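PDB 3NYB: Poly(A) RNA polymerase protein 2 from Saccharomyces cerevisiae, which probably adds poly(A) tails to RNA substrates as the catalytic polymerase subunit of the TRAMP RNA surveillance complex, where it pairs with the zinc-knuckle protein Air2. Local coordinates for residues 161-166 with 191-196; 185-190 with 263-268. The protein carries 1 engineered substitution. All blocks are in the same frame, centred on the assembly; numbering follows the deposited sequence.

Overall arrangement
Interactions 1 and 2 lie side by side along helix 186-198, their centres about 12 Å apart. Interaction 2 uses the first turns of that helix and interaction 1 the following ones, so this one helix is held by helix 160-173 and by the chain around strand 266-267. In sequence the segments alternate: 161-166, 185-190, 191-196, then 263-268. The two contacts also touch: Cys191 SG lies 3.8 Å from Ile265 CG2, and Val164 CG2 packs near the backbone of Ile190. They thus adjoin through largely apolar packing, joining the helical part of the protein to the chain beside hairpin 234-238/243-247, and neither uses a strand of the five-stranded sheet of the catalytic palm.

Interaction 1: 161-166 with 191-196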
# COMPACT_ATOMS: atom_id res chain seq x y z
N ARG A 161 -6.22 -5.45 -3.27
CA ARG A 161 -6.36 -4.21 -4.01
C ARG A 161 -6.95 -3.07 -3.17
O ARG A 161 -6.41 -1.96 -3.15
CB ARG A 161 -7.19 -4.43 -5.28
CG ARG A 161 -7.50 -3.14 -6.05
CD ARG A 161 -8.03 -3.37 -7.46
NE ARG A 161 -8.43 -2.11 -8.08
CZ ARG A 161 -9.65 -1.58 -8.04
NH1 ARG A 161 -10.63 -2.20 -7.41
NH2 ARG A 161 -9.89 -0.43 -8.63
N GLU A 162 -8.05 -3.33 -2.48
CA GLU A 162 -8.76 -2.29 -1.73
C GLU A 162 -7.89 -1.69 -0.64
O GLU A 162 -7.81 -0.48 -0.50
CB GLU A 162 -10.02 -2.85 -1.08
CG GLU A 162 -11.15 -3.17 -2.04
CD GLU A 162 -10.85 -4.38 -2.91
OE1 GLU A 162 -11.60 -4.57 -3.89
OE2 GLU A 162 -9.88 -5.13 -2.62
N LEU A 163 -7.25 -2.55 0.15
CA LEU A 163 -6.41 -2.05 1.23
C LEU A 163 -5.20 -1.32 0.68
O LEU A 163 -4.78 -0.30 1.22
CB LEU A 163 -6.02 -3.16 2.20
CG LEU A 163 -7.21 -3.66 3.03
CD1 LEU A 163 -6.74 -4.47 4.22
CD2 LEU A 163 -8.04 -2.48 3.49
N VAL A 164 -4.63 -1.83 -0.41
CA VAL A 164 -3.49 -1.16 -1.03
C VAL A 164 -3.86 0.25 -1.50
O VAL A 164 -3.11 1.20 -1.26
CB VAL A 164 -2.92 -1.98 -2.19
CG1 VAL A 164 -1.91 -1.16 -2.96
CG2 VAL A 164 -2.26 -3.25 -1.65
N LEU A 165 -5.02 0.39 -2.14
CA LEU A 165 -5.44 1.71 -2.59
C LEU A 165 -5.57 2.68 -1.41
O LEU A 165 -5.07 3.79 -1.47
CB LEU A 165 -6.73 1.63 -3.39
CG LEU A 165 -6.54 1.00 -4.78
CD1 LEU A 165 -7.88 0.82 -5.49
CD2 LEU A 165 -5.57 1.84 -5.61
N ILE A 166 -6.20 2.24 -0.33
CA ILE A 166 -6.35 3.09 0.85
C ILE A 166 -5.00 3.50 1.43
O ILE A 166 -4.73 4.68 1.63
CB ILE A 166 -7.15 2.39 1.94
CG1 ILE A 166 -8.50 1.94 1.38
CG2 ILE A 166 -7.37 3.33 3.10
CD1 ILE A 166 -9.38 3.08 0.95
N CYS A 191 3.54 -5.64 -0.47
CA CYS A 191 4.06 -6.68 0.42
C CYS A 191 3.47 -6.61 1.83
O CYS A 191 2.93 -7.60 2.32
CB CYS A 191 5.58 -6.63 0.50
SG CYS A 191 6.26 -7.95 1.49
N LEU A 192 3.57 -5.45 2.46
CA LEU A 192 3.09 -5.28 3.83
C LEU A 192 1.64 -5.71 3.99
O LEU A 192 1.30 -6.45 4.91
CB LEU A 192 3.23 -3.84 4.29
CG LEU A 192 4.63 -3.24 4.35
CD1 LEU A 192 4.52 -1.76 4.70
CD2 LEU A 192 5.50 -3.98 5.35
N VAL A 193 0.79 -5.21 3.11
CA VAL A 193 -0.62 -5.55 3.15
C VAL A 193 -0.78 -7.04 2.94
O VAL A 193 -1.46 -7.71 3.70
CB VAL A 193 -1.39 -4.78 2.07
CG1 VAL A 193 -2.88 -5.06 2.17
CG2 VAL A 193 -1.13 -3.32 2.22
N PHE A 194 -0.15 -7.55 1.89
CA PHE A 194 -0.28 -8.96 1.55
C PHE A 194 0.09 -9.83 2.75
O PHE A 194 -0.68 -10.70 3.15
CB PHE A 194 0.60 -9.30 0.36
CG PHE A 194 0.74 -10.78 0.11
CD1 PHE A 194 -0.38 -11.56 -0.09
CD2 PHE A 194 1.99 -11.37 0.06
CE1 PHE A 194 -0.26 -12.92 -0.33
CE2 PHE A 194 2.12 -12.72 -0.17
CZ PHE A 194 0.99 -13.49 -0.37
N SER A 195 1.27 -9.59 3.31
CA SER A 195 1.72 -10.33 4.47
C SER A 195 0.65 -10.28 5.55
O SER A 195 0.12 -11.32 5.96
CB SER A 195 3.02 -9.74 4.99
OG SER A 195 3.22 -10.08 6.35
N PHE A 196 0.34 -9.07 6.01
CA PHE A 196 -0.67 -8.86 7.04
C PHE A 196 -1.94 -9.69 6.80
O PHE A 196 -2.37 -10.45 7.66
CB PHE A 196 -0.99 -7.38 7.15
CG PHE A 196 -2.33 -7.08 7.75
CD1 PHE A 196 -2.51 -7.11 9.13
CD2 PHE A 196 -3.41 -6.73 6.94
CE1 PHE A 196 -3.75 -6.81 9.68
CE2 PHE A 196 -4.64 -6.43 7.50
CZ PHE A 196 -4.81 -6.47 8.87
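Val193 carries most of this contact, using its two methyl groups on two neighbouring residues of the 161-166 helix. All of the meetings are between apolar side chains. CG1 of Val193 is anti to its backbone N (chi1 -176°) and reaches CB of Leu163 at 3.7 Å, while its other branch, CG2, comes to 4.0 Å from CG2 of Val164; the two valines cross obliquely. The methyl of Val164 that does the touching is the one beside its own backbone N.

One aromatic contact adds to this. Leu163 CD1 approaches the Phe196 ring at its edge, near the ring plane, 4.4 Å from Phe196 CE2, a loose approach. That ring also has the carbonyl oxygen of Val193, from the preceding helical turn, in its plane at the edge.

From helix 214-228, Phe221 touches Val193 and Tyr225 touches Phe196, and Phe78 of the Protein AIR2 chain packs on Phe196, linking this helix pair to the partner subunit. The axes of the two segments approach to 9.6 Å with their directions 138° apart. This inclined, roughly antiparallel pairing of helices 160-173 and 186-198, packed through valine, leucine and phenylalanine, belongs to the helical core, consistent with the central domain of a poly(A) polymerase.

Interaction 2: 185-190 with 263-268; sequences GGFSII and LAIQDP
Phe187 points its ring at Pro268, the two side chains coming from opposite directions, with CZ of Phe187 3.4 Å from CG of Pro268. Having CG anti to the backbone N (chi1 171°) swings the phenyl group out from the first turn of helix 186-198 toward the 263-268 chain. The proline meets the far end of the ring, its CG lying equally close to CE1 and CE2 of Phe187, and it approaches obliquely.

Ile265 divides its branches between two neighbours. Its CG2 sits 4.3 Å from CE2 of Phe187, whereas the longer arm is extended (chi2 170°) and carries CD1 to Ser188, 4.1 Å from Ser188 O and 4.2 Å from Ser188 CB. Beyond these residues, Trp153 of helix 145-155 meets the Phe187 ring with the planes inclined by about 30°, and Leu149 of the same helix touches Pro268. Were Phe187 replaced by an alanine, a gap would probably open between Ile265, Pro268 and Trp153, and the proline would lose its ring partner on this helix.

Chemically, the contact depends on shape and the burial of apolar surface, and the polar groups of Gln266 and Asp267 find hydrogen-bond partners in the residues that follow, at Gly269, Glu271 and Asn273.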
# COMPACT_ATOMS: atom_id res chain seq x y z
N GLY A 185 8.08 2.42 -1.43
CA GLY A 185 7.82 2.13 -2.83
C GLY A 185 6.56 1.30 -3.01
O GLY A 185 5.94 0.88 -2.04
N GLY A 186 6.19 1.07 -4.26
CA GLY A 186 4.95 0.38 -4.54
C GLY A 186 4.96 -1.07 -4.11
O GLY A 186 4.05 -1.53 -3.41
N PHE A 187 5.98 -1.81 -4.54
CA PHE A 187 6.05 -3.23 -4.19
C PHE A 187 6.04 -3.42 -2.67
O PHE A 187 5.33 -4.26 -2.14
CB PHE A 187 7.27 -3.90 -4.84
CG PHE A 187 7.52 -5.30 -4.36
CD1 PHE A 187 6.90 -6.38 -4.96
CD2 PHE A 187 8.36 -5.54 -3.29
CE1 PHE A 187 7.12 -7.66 -4.52
CE2 PHE A 187 8.58 -6.82 -2.83
CZ PHE A 187 7.96 -7.88 -3.45
N SER A 188 6.82 -2.61 -1.98
CA SER A 188 6.89 -2.66 -0.53
C SER A 188 5.51 -2.53 0.11
O SER A 188 5.18 -3.27 1.04
CB SER A 188 7.80 -1.56 0.01
OG SER A 188 9.13 -1.74 -0.47
N ILE A 189 4.72 -1.58 -0.37
CA ILE A 189 3.41 -1.37 0.22
C ILE A 189 2.58 -2.62 0.01
O ILE A 189 1.94 -3.12 0.94
CB ILE A 189 2.68 -0.18 -0.40
CG1 ILE A 189 3.53 1.09 -0.27
CG2 ILE A 189 1.34 0.02 0.28
CD1 ILE A 189 2.96 2.27 -1.06
N ILE A 190 2.59 -3.13 -1.22
CA ILE A 190 1.84 -4.33 -1.56
C ILE A 190 2.24 -5.47 -0.64
O ILE A 190 1.38 -6.17 -0.09
CB ILE A 190 2.08 -4.75 -3.00
CG1 ILE A 190 1.78 -3.58 -3.93
CG2 ILE A 190 1.23 -5.94 -3.35
CD1 ILE A 190 1.89 -3.94 -5.40
N LEU A 263 13.09 -0.71 7.33
CA LEU A 263 12.28 -1.78 6.79
C LEU A 263 13.13 -2.74 5.98
O LEU A 263 13.89 -2.32 5.12
CB LEU A 263 11.19 -1.20 5.89
CG LEU A 263 9.85 -1.92 5.84
CD1 LEU A 263 9.16 -1.62 4.52
CD2 LEU A 263 10.03 -3.41 6.02
N ALA A 264 13.01 -4.03 6.27
CA ALA A 264 13.75 -5.06 5.54
C ALA A 264 12.82 -6.07 4.91
O ALA A 264 12.21 -6.89 5.60
CB ALA A 264 14.73 -5.75 6.45
N ILE A 265 12.71 -6.00 3.60
CA ILE A 265 11.88 -6.92 2.85
C ILE A 265 12.76 -7.59 1.80
O ILE A 265 13.46 -6.91 1.05
CB ILE A 265 10.70 -6.20 2.17
CG1 ILE A 265 9.72 -5.68 3.22
CG2 ILE A 265 9.97 -7.12 1.22
CD1 ILE A 265 8.67 -4.76 2.65
N GLN A 266 12.72 -8.92 1.77
CA GLN A 266 13.60 -9.69 0.90
C GLN A 266 13.29 -9.48 -0.58
O GLN A 266 12.16 -9.71 -1.03
CB GLN A 266 13.50 -11.18 1.24
CG GLN A 266 14.62 -12.02 0.68
CD GLN A 266 14.79 -13.32 1.42
OE1 GLN A 266 13.85 -14.12 1.51
NE2 GLN A 266 15.99 -13.56 1.95
N ASP A 267 14.30 -9.04 -1.32
CA ASP A 267 14.15 -8.79 -2.76
C ASP A 267 13.82 -10.10 -3.47
O ASP A 267 14.60 -11.05 -3.42
CB ASP A 267 15.43 -8.18 -3.33
CG ASP A 267 15.24 -7.63 -4.73
OD1 ASP A 267 14.20 -7.93 -5.35
OD2 ASP A 267 16.14 -6.89 -5.20
N PRO A 268 12.66 -10.16 -4.15
CA PRO A 268 12.21 -11.39 -4.80
C PRO A 268 13.14 -11.89 -5.89
O PRO A 268 13.09 -13.07 -6.22
CB PRO A 268 10.88 -10.99 -5.43
CG PRO A 268 10.42 -9.84 -4.65
CD PRO A 268 11.65 -9.09 -4.26